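Long-range contact in Dye-decolorizing peroxidase (Irpex lacteus, PDB 7D8M), which probably uses peroxide to oxidise dyes and related substrates at a heme b held in its pocket: residues L153-H167 / R335-Y347. Sequence-based numbering, arbitrary orientation.
Sequences LDSAARPGNEKGHEH and RAGTPYGPEVTDY. With HEM (protoporphyrin IX containing Fe), chain B; OXY (oxygen molecule), chain C.
R158 and E343 show how one ion pair can tie together the two halves of a dye-decolorizing peroxidase, a fold of two ferredoxin-like domains, each built on a four-stranded antiparallel sheet. Strand 153-156 and strand 338-340 are edge strands of different sheets and meet at 114°, joined by the bond from A156 N to P339 O (2.8 Å). Beyond them, R158 grips the E343 carboxylate side-on: NE reaches OE2 at 2.9 Å and NH2 reaches OE1 at 2.8 Å, both on syn lone pairs. A bend at chi3 (50°) turns the guanidinium so that its plane lies only 13° from that of the carboxylate. NH1 is engaged as well: it forms a salt bridge with E162 OE1, which lies well out of the guanidinium plane, and donates to E166 O from above the carbonyl plane, while E162 CB lies over one face. A methionine in place of R158 would probably leave E343 and E162 without their shared cation and set the E343 carboxylate free to turn. The aliphatic part of R158 matters too, for its CD sits 3.4 Å above one face of the H167 ring. P339 wedges in beside that ring, its CB 4.0 Å from H167 CD2 and its CG against H165 O. On the heme side, R335 lays its guanidinium over the porphyrin, with NH2 bonded to the propionate O2A and NH1 paired with D172. Back at the junction, H167 points the edge of its ring at two carbonyls, and NE2 donates weakly to both Y340 O at 2.9 Å and G341 O at 3.3 Å.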
ATOM      1  N   LEU A 153      12.340  11.355   0.922  1.00 31.46           N
ATOM      2  CA  LEU A 153      11.617  10.882   2.101  1.00 27.64           C
ATOM      3  C   LEU A 153      12.280   9.626   2.660  1.00 26.56           C
ATOM      4  O   LEU A 153      12.440   8.632   1.945  1.00 28.45           O
ATOM      5  CB  LEU A 153      10.152  10.602   1.764  1.00 26.52           C
ATOM      6  CG  LEU A 153       9.377   9.942   2.900  1.00 25.42           C
ATOM      7  CD1 LEU A 153       9.267  10.912   4.056  1.00 26.79           C
ATOM      8  CD2 LEU A 153       7.987   9.491   2.447  1.00 27.84           C
ATOM      9  N   ASP A 154      12.674   9.676   3.933  1.00 26.21           N
ATOM     10  CA  ASP A 154      13.170   8.497   4.636  1.00 26.29           C
ATOM     11  C   ASP A 154      12.038   7.832   5.410  1.00 26.22           C
ATOM     12  O   ASP A 154      11.300   8.497   6.143  1.00 26.33           O
ATOM     13  CB  ASP A 154      14.296   8.868   5.600  1.00 26.97           C
ATOM     14  CG  ASP A 154      15.544   9.346   4.877  1.00 30.31           C
ATOM     15  OD1 ASP A 154      15.931   8.695   3.891  1.00 30.10           O
ATOM     16  OD2 ASP A 154      16.114  10.380   5.273  1.00 33.39           O
ATOM     17  N   SER A 155      11.915   6.525   5.254  1.00 24.34           N
ATOM     18  CA  SER A 155      10.977   5.736   6.030  1.00 25.39           C
ATOM     19  C   SER A 155      11.784   4.669   6.752  1.00 28.18           C
ATOM     20  O   SER A 155      12.900   4.326   6.337  1.00 28.00           O
ATOM     21  CB  SER A 155       9.907   5.105   5.141  1.00 23.41           C
ATOM     22  OG  SER A 155      10.492   4.185   4.235  1.00 27.04           O
ATOM     23  N   ALA A 156      11.246   4.184   7.868  1.00 21.14           N
ATOM     24  CA  ALA A 156      11.951   3.200   8.679  1.00 25.59           C
ATOM     25  C   ALA A 156      10.955   2.322   9.417  1.00 29.32           C
ATOM     26  O   ALA A 156       9.901   2.797   9.857  1.00 26.26           O
ATOM     27  CB  ALA A 156      12.887   3.885   9.679  1.00 26.14           C
ATOM     28  N   ALA A 157      11.288   1.039   9.540  1.00 27.79           N
ATOM     29  CA  ALA A 157      10.486   0.159  10.377  1.00 29.95           C
ATOM     30  C   ALA A 157      10.531   0.640  11.822  1.00 31.98           C
ATOM     31  O   ALA A 157      11.540   1.180  12.287  1.00 27.80           O
ATOM     32  CB  ALA A 157      10.976  -1.290  10.290  1.00 33.50           C
ATOM     33  N   ARG A 158       9.415   0.455  12.532  1.00 27.97           N
ATOM     34  CA  ARG A 158       9.341   0.891  13.913  1.00 30.28           C
ATOM     35  C   ARG A 158      10.241   0.011  14.778  1.00 31.39           C
ATOM     36  O   ARG A 158      10.598  -1.099  14.383  1.00 29.85           O
ATOM     37  CB  ARG A 158       7.885   0.866  14.387  1.00 27.90           C
ATOM     38  CG  ARG A 158       7.047   1.923  13.662  1.00 25.49           C
ATOM     39  CD  ARG A 158       5.657   2.094  14.267  1.00 22.98           C
ATOM     40  NE  ARG A 158       5.722   2.270  15.713  1.00 27.91           N
ATOM     41  CZ  ARG A 158       4.823   1.788  16.567  1.00 31.13           C
ATOM     42  NH1 ARG A 158       3.782   1.082  16.130  1.00 27.90           N
ATOM     43  NH2 ARG A 158       4.964   2.014  17.865  1.00 31.32           N
ATOM     44  N   PRO A 159      10.642   0.491  15.955  1.00 34.23           N
ATOM     45  CA  PRO A 159      11.681  -0.207  16.721  1.00 35.34           C
ATOM     46  C   PRO A 159      11.139  -1.291  17.645  1.00 37.89           C
ATOM     47  O   PRO A 159       9.972  -1.293  18.052  1.00 36.77           O
ATOM     48  CB  PRO A 159      12.329   0.925  17.532  1.00 35.80           C
ATOM     49  CG  PRO A 159      11.213   1.909  17.746  1.00 36.15           C
ATOM     50  CD  PRO A 159      10.303   1.803  16.547  1.00 31.82           C
ATOM     51  N   GLY A 160      12.020  -2.242  17.950  1.00 38.69           N
ATOM     52  CA  GLY A 160      11.726  -3.219  18.992  1.00 39.52           C
ATOM     53  C   GLY A 160      10.568  -4.131  18.641  1.00 37.81           C
ATOM     54  O   GLY A 160      10.438  -4.604  17.507  1.00 38.94           O
ATOM     55  N   ASN A 161       9.706  -4.386  19.633  1.00 37.29           N
ATOM     56  CA  ASN A 161       8.576  -5.279  19.396  1.00 40.08           C
ATOM     57  C   ASN A 161       7.497  -4.649  18.525  1.00 37.21           C
ATOM     58  O   ASN A 161       6.518  -5.329  18.207  1.00 35.85           O
ATOM     59  CB  ASN A 161       7.964  -5.771  20.724  1.00 40.89           C
ATOM     60  CG  ASN A 161       7.525  -4.634  21.656  1.00 48.61           C
ATOM     61  OD1 ASN A 161       7.331  -3.486  21.241  1.00 45.79           O
ATOM     62  ND2 ASN A 161       7.362  -4.966  22.937  1.00 55.86           N
ATOM     63  N   GLU A 162       7.642  -3.385  18.133  1.00 34.65           N
ATOM     64  CA  GLU A 162       6.735  -2.777  17.168  1.00 34.13           C
ATOM     65  C   GLU A 162       7.271  -2.847  15.741  1.00 32.80           C
ATOM     66  O   GLU A 162       6.640  -2.297  14.831  1.00 28.01           O
ATOM     67  CB  GLU A 162       6.446  -1.316  17.545  1.00 30.10           C
ATOM     68  CG  GLU A 162       5.605  -1.144  18.795  1.00 29.42           C
ATOM     69  CD  GLU A 162       4.196  -1.688  18.638  1.00 32.72           C
ATOM     70  OE1 GLU A 162       3.612  -1.547  17.544  1.00 32.42           O
ATOM     71  OE2 GLU A 162       3.662  -2.263  19.610  1.00 37.09           O
ATOM     72  N   LYS A 163       8.410  -3.506  15.524  1.00 31.71           N
ATOM     73  CA  LYS A 163       8.896  -3.710  14.165  1.00 31.63           C
ATOM     74  C   LYS A 163       7.877  -4.519  13.376  1.00 29.53           C
ATOM     75  O   LYS A 163       7.337  -5.517  13.866  1.00 29.09           O
ATOM     76  CB  LYS A 163      10.249  -4.419  14.175  1.00 35.72           C
ATOM     77  CG  LYS A 163      10.982  -4.349  12.838  1.00 34.53           C
ATOM     78  CD  LYS A 163      12.492  -4.507  13.005  1.00 44.90           C
ATOM     79  CE  LYS A 163      13.076  -3.558  14.065  1.00 46.34           C
ATOM     80  NZ  LYS A 163      13.168  -2.127  13.628  1.00 35.80           N
ATOM     81  N   GLY A 164       7.586  -4.068  12.161  1.00 29.55           N
ATOM     82  CA  GLY A 164       6.530  -4.661  11.377  1.00 28.68           C
ATOM     83  C   GLY A 164       5.150  -4.086  11.626  1.00 25.22           C
ATOM     84  O   GLY A 164       4.238  -4.355  10.835  1.00 26.07           O
ATOM     85  N   HIS A 165       4.968  -3.305  12.687  1.00 27.36           N
ATOM     86  CA  HIS A 165       3.699  -2.638  12.961  1.00 26.51           C
ATOM     87  C   HIS A 165       3.690  -1.246  12.341  1.00 27.26           C
ATOM     88  O   HIS A 165       4.730  -0.594  12.222  1.00 24.24           O
ATOM     89  CB  HIS A 165       3.454  -2.513  14.470  1.00 23.27           C
ATOM     90  CG  HIS A 165       3.428  -3.823  15.192  1.00 27.64           C
ATOM     91  ND1 HIS A 165       2.338  -4.245  15.923  1.00 29.17           N
ATOM     92  CD2 HIS A 165       4.357  -4.803  15.303  1.00 27.05           C
ATOM     93  CE1 HIS A 165       2.591  -5.434  16.444  1.00 32.25           C
ATOM     94  NE2 HIS A 165       3.814  -5.792  16.087  1.00 32.20           N
ATOM     95  N   GLU A 166       2.502  -0.783  11.951  1.00 26.04           N
ATOM     96  CA  GLU A 166       2.394   0.607  11.539  1.00 24.14           C
ATOM     97  C   GLU A 166       2.170   1.474  12.783  1.00 23.60           C
ATOM     98  O   GLU A 166       2.006   0.971  13.899  1.00 26.58           O
ATOM     99  CB  GLU A 166       1.306   0.776  10.478  1.00 21.56           C
ATOM    100  CG  GLU A 166      -0.072   0.238  10.865  1.00 22.81           C
ATOM    101  CD  GLU A 166      -0.703   1.070  11.945  1.00 24.47           C
ATOM    102  OE1 GLU A 166      -1.176   0.485  12.936  1.00 25.70           O
ATOM    103  OE2 GLU A 166      -0.683   2.320  11.828  1.00 22.51           O
ATOM    104  N   HIS A 167       2.161   2.796  12.596  1.00 23.65           N
ATOM    105  CA  HIS A 167       2.284   3.710  13.732  1.00 23.70           C
ATOM    106  C   HIS A 167       1.082   3.701  14.674  1.00 24.52           C
ATOM    107  O   HIS A 167       1.222   4.106  15.833  1.00 22.65           O
ATOM    108  CB  HIS A 167       2.518   5.127  13.237  1.00 23.18           C
ATOM    109  CG  HIS A 167       3.964   5.467  13.085  1.00 22.81           C
ATOM    110  ND1 HIS A 167       4.842   5.476  14.149  1.00 27.17           N
ATOM    111  CD2 HIS A 167       4.687   5.803  11.993  1.00 24.68           C
ATOM    112  CE1 HIS A 167       6.044   5.821  13.718  1.00 28.77           C
ATOM    113  NE2 HIS A 167       5.980   6.020  12.413  1.00 26.45           N
ATOM    114  N   ARG A 335       0.929  -4.617  -1.241  1.00 22.50           N
ATOM    115  CA  ARG A 335       1.419  -3.457  -0.507  1.00 22.64           C
ATOM    116  C   ARG A 335       2.864  -3.692  -0.071  1.00 25.72           C
ATOM    117  O   ARG A 335       3.217  -4.783   0.383  1.00 26.46           O
ATOM    118  CB  ARG A 335       0.525  -3.177   0.709  1.00 23.56           C
ATOM    119  CG  ARG A 335      -0.919  -2.791   0.348  1.00 22.39           C
ATOM    120  CD  ARG A 335      -1.884  -2.908   1.544  1.00 23.00           C
ATOM    121  NE  ARG A 335      -1.929  -4.271   2.041  1.00 23.12           N
ATOM    122  CZ  ARG A 335      -1.637  -4.612   3.290  1.00 25.41           C
ATOM    123  NH1 ARG A 335      -1.292  -3.676   4.164  1.00 27.83           N
ATOM    124  NH2 ARG A 335      -1.670  -5.886   3.661  1.00 22.80           N
ATOM    125  N   ALA A 336       3.700  -2.656  -0.215  1.00 23.60           N
ATOM    126  CA  ALA A 336       5.128  -2.760   0.082  1.00 24.76           C
ATOM    127  C   ALA A 336       5.652  -1.504   0.765  1.00 24.64           C
ATOM    128  O   ALA A 336       6.849  -1.192   0.683  1.00 25.96           O
ATOM    129  CB  ALA A 336       5.944  -3.041  -1.194  1.00 21.78           C
ATOM    130  N   GLY A 337       4.779  -0.773   1.446  1.00 24.81           N
ATOM    131  CA  GLY A 337       5.172   0.469   2.062  1.00 24.91           C
ATOM    132  C   GLY A 337       5.874   0.263   3.385  1.00 23.23           C
ATOM    133  O   GLY A 337       5.989  -0.848   3.893  1.00 22.42           O
ATOM    134  N   THR A 338       6.323   1.383   3.961  1.00 19.82           N
ATOM    135  CA  THR A 338       7.090   1.424   5.198  1.00 23.56           C
ATOM    136  C   THR A 338       6.647   2.617   6.033  1.00 25.73           C
ATOM    137  O   THR A 338       6.480   3.720   5.491  1.00 23.87           O
ATOM    138  CB  THR A 338       8.601   1.541   4.904  1.00 23.25           C
ATOM    139  OG1 THR A 338       8.984   0.519   3.978  1.00 22.81           O
ATOM    140  CG2 THR A 338       9.435   1.414   6.176  1.00 23.33           C
ATOM    141  N   PRO A 339       6.453   2.436   7.344  1.00 25.03           N
ATOM    142  CA  PRO A 339       6.193   3.593   8.213  1.00 24.17           C
ATOM    143  C   PRO A 339       7.288   4.644   8.093  1.00 26.72           C
ATOM    144  O   PRO A 339       8.443   4.349   7.772  1.00 23.68           O
ATOM    145  CB  PRO A 339       6.144   2.985   9.626  1.00 23.31           C
ATOM    146  CG  PRO A 339       5.884   1.535   9.433  1.00 23.00           C
ATOM    147  CD  PRO A 339       6.425   1.153   8.073  1.00 23.45           C
ATOM    148  N   TYR A 340       6.911   5.899   8.337  1.00 25.94           N
ATOM    149  CA  TYR A 340       7.874   6.990   8.370  1.00 22.82           C
ATOM    150  C   TYR A 340       7.644   7.815   9.627  1.00 28.04           C
ATOM    151  O   TYR A 340       6.533   7.842  10.177  1.00 23.95           O
ATOM    152  CB  TYR A 340       7.789   7.888   7.097  1.00 23.21           C
ATOM    153  CG  TYR A 340       6.628   8.887   7.048  1.00 23.49           C
ATOM    154  CD1 TYR A 340       6.724  10.143   7.650  1.00 23.00           C
ATOM    155  CD2 TYR A 340       5.451   8.577   6.378  1.00 20.81           C
ATOM    156  CE1 TYR A 340       5.657  11.055   7.600  1.00 26.29           C
ATOM    157  CE2 TYR A 340       4.379   9.480   6.326  1.00 23.68           C
ATOM    158  CZ  TYR A 340       4.488  10.706   6.942  1.00 23.12           C
ATOM    159  OH  TYR A 340       3.442  11.597   6.873  1.00 24.53           O
ATOM    160  N   GLY A 341       8.710   8.474  10.091  1.00 24.46           N
ATOM    161  CA  GLY A 341       8.627   9.344  11.243  1.00 25.53           C
ATOM    162  C   GLY A 341       8.970   8.650  12.547  1.00 25.26           C
ATOM    163  O   GLY A 341       8.953   7.420  12.658  1.00 26.00           O
ATOM    164  N   PRO A 342       9.277   9.435  13.571  1.00 24.54           N
ATOM    165  CA  PRO A 342       9.679   8.859  14.856  1.00 25.62           C
ATOM    166  C   PRO A 342       8.485   8.370  15.670  1.00 29.01           C
ATOM    167  O   PRO A 342       7.316   8.553  15.319  1.00 24.55           O
ATOM    168  CB  PRO A 342      10.369  10.035  15.553  1.00 28.14           C
ATOM    169  CG  PRO A 342       9.619  11.219  15.058  1.00 29.61           C
ATOM    170  CD  PRO A 342       9.233  10.907  13.619  1.00 28.25           C
ATOM    171  N   GLU A 343       8.810   7.739  16.788  1.00 27.41           N
ATOM    172  CA  GLU A 343       7.791   7.267  17.699  1.00 27.31           C
ATOM    173  C   GLU A 343       7.061   8.441  18.341  1.00 28.22           C
ATOM    174  O   GLU A 343       7.535   9.580  18.346  1.00 26.33           O
ATOM    175  CB  GLU A 343       8.414   6.380  18.773  1.00 28.72           C
ATOM    176  CG  GLU A 343       8.986   5.088  18.218  1.00 30.87           C
ATOM    177  CD  GLU A 343       7.899   4.202  17.644  1.00 30.25           C
ATOM    178  OE1 GLU A 343       7.207   3.530  18.436  1.00 30.46           O
ATOM    179  OE2 GLU A 343       7.724   4.193  16.407  1.00 31.98           O
ATOM    180  N   VAL A 344       5.873   8.140  18.871  1.00 25.83           N
ATOM    181  CA  VAL A 344       5.084   9.124  19.600  1.00 25.13           C
ATOM    182  C   VAL A 344       5.808   9.524  20.877  1.00 24.14           C
ATOM    183  O   VAL A 344       6.268   8.671  21.641  1.00 25.58           O
ATOM    184  CB  VAL A 344       3.696   8.536  19.893  1.00 25.37           C
ATOM    185  CG1 VAL A 344       2.890   9.442  20.842  1.00 24.29           C
ATOM    186  CG2 VAL A 344       2.969   8.279  18.581  1.00 22.85           C
ATOM    187  N   THR A 345       5.922  10.826  21.116  1.00 26.14           N
ATOM    188  CA  THR A 345       6.652  11.299  22.283  1.00 28.18           C
ATOM    189  C   THR A 345       5.730  11.377  23.489  1.00 26.94           C
ATOM    190  O   THR A 345       4.508  11.381  23.358  1.00 29.72           O
ATOM    191  CB  THR A 345       7.273  12.676  22.034  1.00 29.24           C
ATOM    192  OG1 THR A 345       6.232  13.643  21.843  1.00 28.21           O
ATOM    193  CG2 THR A 345       8.179  12.649  20.795  1.00 27.18           C
ATOM    194  N   ASP A 346       6.340  11.449  24.679  1.00 29.38           N
ATOM    195  CA  ASP A 346       5.545  11.587  25.900  1.00 31.19           C
ATOM    196  C   ASP A 346       4.605  12.786  25.816  1.00 30.40           C
ATOM    197  O   ASP A 346       3.437  12.689  26.207  1.00 28.98           O
ATOM    198  CB  ASP A 346       6.456  11.705  27.124  1.00 31.15           C
ATOM    199  CG  ASP A 346       7.193  10.415  27.433  1.00 34.43           C
ATOM    200  OD1 ASP A 346       6.866   9.385  26.818  1.00 34.38           O
ATOM    201  OD2 ASP A 346       8.112  10.429  28.284  1.00 38.68           O
ATOM    202  N   TYR A 347       5.087  13.917  25.281  1.00 29.23           N
ATOM    203  CA  TYR A 347       4.254  15.116  25.188  1.00 26.13           C
ATOM    204  C   TYR A 347       3.042  14.872  24.300  1.00 30.87           C
ATOM    205  O   TYR A 347       1.912  15.235  24.652  1.00 29.59           O
ATOM    206  CB  TYR A 347       5.068  16.311  24.656  1.00 30.44           C
ATOM    207  CG  TYR A 347       4.249  17.591  24.634  1.00 29.77           C
ATOM    208  CD1 TYR A 347       3.439  17.905  23.549  1.00 29.80           C
ATOM    209  CD2 TYR A 347       4.260  18.468  25.718  1.00 29.35           C
ATOM    210  CE1 TYR A 347       2.657  19.057  23.540  1.00 30.72           C
ATOM    211  CE2 TYR A 347       3.489  19.628  25.712  1.00 27.16           C
ATOM    212  CZ  TYR A 347       2.689  19.915  24.623  1.00 29.58           C
ATOM    213  OH  TYR A 347       1.913  21.057  24.609  1.00 31.20           O
TER
HETATM  214  CHA HEM B 601      -4.471  -4.226   5.452  1.00 25.46           C
HETATM  215  CHB HEM B 601      -3.247  -0.324   8.059  1.00 24.76           C
HETATM  216  CHC HEM B 601      -3.691   2.431   4.080  1.00 23.29           C
HETATM  217  CHD HEM B 601      -5.395  -1.382   1.615  1.00 22.95           C
HETATM  218  C1A HEM B 601      -4.081  -3.425   6.502  1.00 23.50           C
HETATM  219  C2A HEM B 601      -3.741  -3.872   7.840  1.00 26.99           C
HETATM  220  C3A HEM B 601      -3.389  -2.787   8.553  1.00 25.45           C
HETATM  221  C4A HEM B 601      -3.497  -1.629   7.693  1.00 25.09           C
HETATM  222  CMA HEM B 601      -2.945  -2.726  10.026  1.00 22.58           C
HETATM  223  CAA HEM B 601      -3.778  -5.349   8.315  1.00 25.80           C
HETATM  224  CBA HEM B 601      -2.433  -6.024   8.049  1.00 28.15           C
HETATM  225  CGA HEM B 601      -2.481  -6.894   6.808  1.00 29.49           C
HETATM  226  O1A HEM B 601      -3.533  -7.527   6.553  1.00 32.36           O
HETATM  227  O2A HEM B 601      -1.452  -6.979   6.083  1.00 29.11           O
HETATM  228  C1B HEM B 601      -3.227   0.745   7.195  1.00 24.62           C
HETATM  229  C2B HEM B 601      -2.788   2.078   7.537  1.00 25.16           C
HETATM  230  C3B HEM B 601      -2.924   2.842   6.436  1.00 21.93           C
HETATM  231  C4B HEM B 601      -3.433   2.009   5.369  1.00 22.28           C
HETATM  232  CMB HEM B 601      -2.301   2.484   8.959  1.00 22.30           C
HETATM  233  CAB HEM B 601      -2.580   4.337   6.222  1.00 22.66           C
HETATM  234  CBB HEM B 601      -1.750   5.024   7.015  1.00 22.80           C
HETATM  235  C1C HEM B 601      -4.259   1.668   3.074  1.00 23.08           C
HETATM  236  C2C HEM B 601      -4.706   2.137   1.773  1.00 24.02           C
HETATM  237  C3C HEM B 601      -5.173   1.074   1.087  1.00 24.27           C
HETATM  238  C4C HEM B 601      -5.053  -0.089   1.947  1.00 24.03           C
HETATM  239  CMC HEM B 601      -4.599   3.612   1.316  1.00 23.46           C
HETATM  240  CAC HEM B 601      -5.788   1.001  -0.335  1.00 25.21           C
HETATM  241  CBC HEM B 601      -6.362   2.054  -0.941  1.00 26.35           C
HETATM  242  C1D HEM B 601      -5.176  -2.497   2.396  1.00 23.54           C
HETATM  243  C2D HEM B 601      -5.267  -3.888   1.981  1.00 23.58           C
HETATM  244  C3D HEM B 601      -5.018  -4.664   3.036  1.00 24.86           C
HETATM  245  C4D HEM B 601      -4.755  -3.799   4.171  1.00 27.14           C
HETATM  246  CMD HEM B 601      -5.605  -4.408   0.574  1.00 20.43           C
HETATM  247  CAD HEM B 601      -5.023  -6.206   3.049  1.00 24.10           C
HETATM  248  CBD HEM B 601      -6.447  -6.683   3.351  1.00 24.95           C
HETATM  249  CGD HEM B 601      -6.560  -8.191   3.277  1.00 28.35           C
HETATM  250  O1D HEM B 601      -7.264  -8.776   4.141  1.00 25.74           O
HETATM  251  O2D HEM B 601      -5.944  -8.813   2.367  1.00 26.41           O
HETATM  252  NA  HEM B 601      -3.929  -2.057   6.452  1.00 22.91           N
HETATM  253  NB  HEM B 601      -3.615   0.729   5.862  1.00 20.72           N
HETATM  254  NC  HEM B 601      -4.497   0.315   3.142  1.00 22.52           N
HETATM  255  ND  HEM B 601      -4.842  -2.476   3.740  1.00 22.77           N
HETATM  256 FE   HEM B 601      -4.373  -0.820   4.843  1.00 23.99          FE
HETATM  257  O1  OXY C 602       0.446  -0.854   4.033  1.00 34.50           O
HETATM  258  O2  OXY C 602      -0.420  -0.832   4.910  1.00 36.98           O
HETATM  259  O   HOH W   1      11.246   7.743   8.914  1.00 32.33           O
HETATM  260  O   HOH W   2       9.082   5.145  10.937  1.00 35.43           O